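Local coordinates for PROTEIN (hypothetical protein EF0366) (Enterococcus faecalis, PDB 1VPY) that is of unknown function but adopts a TIM-barrel fold of the DUF72 family and carries bound zinc ions in the crystal, at residues F203-R208 against A235-A240. Sequence-based numbering, arbitrary orientation.
Sequences FRFHGR and ADLSEA
Arg-208 NH2 is held by a salt bridge to Asp-180 OD1, and the same nitrogen lies 4.0 Å from Leu-237 CD2, so the guanidinium meets the helix through an apolar methyl while its charge is answered from strand 175-180. Asp-236 offers a further opposite charge without contact: its OD2 stays 5.4 Å from Arg-208 NH1.

Leu-237 supplies the largest buried area of any residue here, and its two methyls do different work. CD1 sits over the Phe-205 ring, 4.2 Å from the centroid and only 6° off the normal, a CH-pi contact centred on one face. CD2 lies on the same side of the ring, displaced past its CE1 corner, 3.8 Å from Phe-205 CE1, which places it between the phenyl and the arginine. The leucine's chi1 of -60° sets CG anti to its carbonyl carbon, and chi2 of 163° then turns CD1 over the ring and CD2 toward the arginine. Toward the start of the strand segment, Phe-203 brings its CZ to 3.8 Å from Ala-240 O, a van der Waals approach. No hydrogen bond crosses the contact, so it rests on apolar packing, with the NH2 end of the arginine against Leu-237 CD2.

Phe-203 and Phe-205 point outward from the barrel wall, whereas Arg-204 between them forms salt bridges with Glu-46 and Glu-150. Strand 201-205, helix 231-245 and strand 250-255 form a beta-alpha-beta crossover of the TIM barrel; Val-241 of the helix touches both phenylalanines, Phe-255 meets Phe-205 edge-to-face, and Ile-178 of strand 175-180 packs against Phe-203.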
loop_
_atom_site.group_PDB
_atom_site.type_symbol
_atom_site.label_atom_id
_atom_site.label_comp_id
_atom_site.label_asym_id
_atom_site.label_seq_id
_atom_site.Cartn_x
_atom_site.Cartn_y
_atom_site.Cartn_z
ATOM N N PHE A 203 3.360 2.871 4.887
ATOM C CA PHE A 203 2.589 4.094 5.087
ATOM C C PHE A 203 1.967 4.485 3.769
ATOM O O PHE A 203 2.593 4.324 2.721
ATOM C CB PHE A 203 3.517 5.240 5.482
ATOM C CG PHE A 203 3.924 5.235 6.924
ATOM C CD1 PHE A 203 3.124 5.857 7.884
ATOM C CD2 PHE A 203 5.113 4.633 7.319
ATOM C CE1 PHE A 203 3.497 5.866 9.216
ATOM C CE2 PHE A 203 5.496 4.638 8.648
ATOM C CZ PHE A 203 4.690 5.259 9.601
ATOM N N ARG A 204 0.756 5.025 3.812
ATOM C CA ARG A 204 0.169 5.663 2.637
ATOM C C ARG A 204 -0.497 6.963 3.052
ATOM O O ARG A 204 -1.390 6.978 3.916
ATOM C CB ARG A 204 -0.840 4.747 1.940
ATOM C CG ARG A 204 -0.223 3.526 1.256
ATOM C CD ARG A 204 -1.281 2.724 0.518
ATOM N NE ARG A 204 -1.499 3.216 -0.836
ATOM C CZ ARG A 204 -2.684 3.307 -1.434
ATOM N NH1 ARG A 204 -3.804 2.965 -0.802
ATOM N NH2 ARG A 204 -2.748 3.763 -2.669
ATOM N N PHE A 205 -0.047 8.056 2.441
ATOM C CA PHE A 205 -0.582 9.365 2.741
ATOM C C PHE A 205 -1.494 9.786 1.608
ATOM O O PHE A 205 -1.055 9.954 0.465
ATOM C CB PHE A 205 0.539 10.382 2.945
ATOM C CG PHE A 205 1.589 9.954 3.941
ATOM C CD1 PHE A 205 1.236 9.333 5.136
ATOM C CD2 PHE A 205 2.936 10.194 3.686
ATOM C CE1 PHE A 205 2.210 8.938 6.056
ATOM C CE2 PHE A 205 3.915 9.814 4.597
ATOM C CZ PHE A 205 3.556 9.182 5.782
ATOM N N HIS A 206 -2.769 9.941 1.936
ATOM C CA HIS A 206 -3.796 10.258 0.956
ATOM C C HIS A 206 -4.124 11.745 0.908
ATOM O O HIS A 206 -4.913 12.175 0.065
ATOM C CB HIS A 206 -5.072 9.468 1.264
ATOM C CG HIS A 206 -4.905 7.985 1.154
ATOM N ND1 HIS A 206 -4.723 7.344 -0.053
ATOM C CD2 HIS A 206 -4.881 7.018 2.102
ATOM C CE1 HIS A 206 -4.600 6.045 0.155
ATOM N NE2 HIS A 206 -4.691 5.822 1.454
ATOM N N GLY A 207 -3.531 12.520 1.815
ATOM C CA GLY A 207 -3.904 13.918 1.995
ATOM C C GLY A 207 -5.142 14.044 2.863
ATOM O O GLY A 207 -5.778 13.048 3.198
ATOM N N ARG A 208 -5.506 15.269 3.216
ATOM C CA ARG A 208 -6.543 15.465 4.222
ATOM C C ARG A 208 -7.806 16.161 3.709
ATOM O O ARG A 208 -8.623 16.644 4.504
ATOM C CB ARG A 208 -5.959 16.186 5.438
ATOM C CG ARG A 208 -5.160 15.262 6.322
ATOM C CD ARG A 208 -4.187 16.012 7.186
ATOM N NE ARG A 208 -3.194 15.098 7.746
ATOM C CZ ARG A 208 -2.302 15.434 8.673
ATOM N NH1 ARG A 208 -2.266 16.668 9.162
ATOM N NH2 ARG A 208 -1.445 14.530 9.118
ATOM N N ALA A 235 6.557 17.395 8.694
ATOM C CA ALA A 235 7.331 17.239 9.918
ATOM C C ALA A 235 6.700 16.217 10.860
ATOM O O ALA A 235 7.408 15.375 11.417
ATOM C CB ALA A 235 7.508 18.580 10.622
ATOM N N ASP A 236 5.379 16.298 11.039
ATOM C CA ASP A 236 4.648 15.363 11.895
ATOM C C ASP A 236 4.783 13.954 11.343
ATOM O O ASP A 236 5.166 13.034 12.071
ATOM C CB ASP A 236 3.166 15.737 11.992
ATOM C CG ASP A 236 2.927 17.056 12.731
ATOM O OD1 ASP A 236 3.613 17.339 13.736
ATOM O OD2 ASP A 236 2.028 17.812 12.301
ATOM N N LEU A 237 4.502 13.798 10.050
ATOM C CA LEU A 237 4.525 12.490 9.388
ATOM C C LEU A 237 5.918 11.879 9.338
ATOM O O LEU A 237 6.059 10.655 9.325
ATOM C CB LEU A 237 3.957 12.583 7.972
ATOM C CG LEU A 237 2.519 13.057 7.796
ATOM C CD1 LEU A 237 2.271 13.471 6.357
ATOM C CD2 LEU A 237 1.519 12.007 8.237
ATOM N N SER A 238 6.944 12.721 9.300
ATOM C CA SER A 238 8.316 12.236 9.334
ATOM C C SER A 238 8.678 11.639 10.700
ATOM O O SER A 238 9.345 10.599 10.761
ATOM C CB SER A 238 9.280 13.352 8.959
ATOM O OG SER A 238 9.069 13.738 7.612
ATOM N N GLU A 239 8.241 12.296 11.784
ATOM C CA GLU A 239 8.439 11.784 13.148
ATOM C C GLU A 239 7.914 10.360 13.255
ATOM O O GLU A 239 8.589 9.489 13.803
ATOM C CB GLU A 239 7.720 12.648 14.195
ATOM C CG GLU A 239 8.512 13.808 14.785
ATOM C CD GLU A 239 7.839 14.382 16.035
ATOM O OE1 GLU A 239 8.009 13.785 17.125
ATOM O OE2 GLU A 239 7.144 15.426 15.937
ATOM N N ALA A 240 6.711 10.138 12.727
ATOM C CA ALA A 240 6.038 8.843 12.801
ATOM C C ALA A 240 6.733 7.791 11.942
ATOM O O ALA A 240 6.874 6.633 12.356
ATOM C CB ALA A 240 4.577 8.979 12.414
#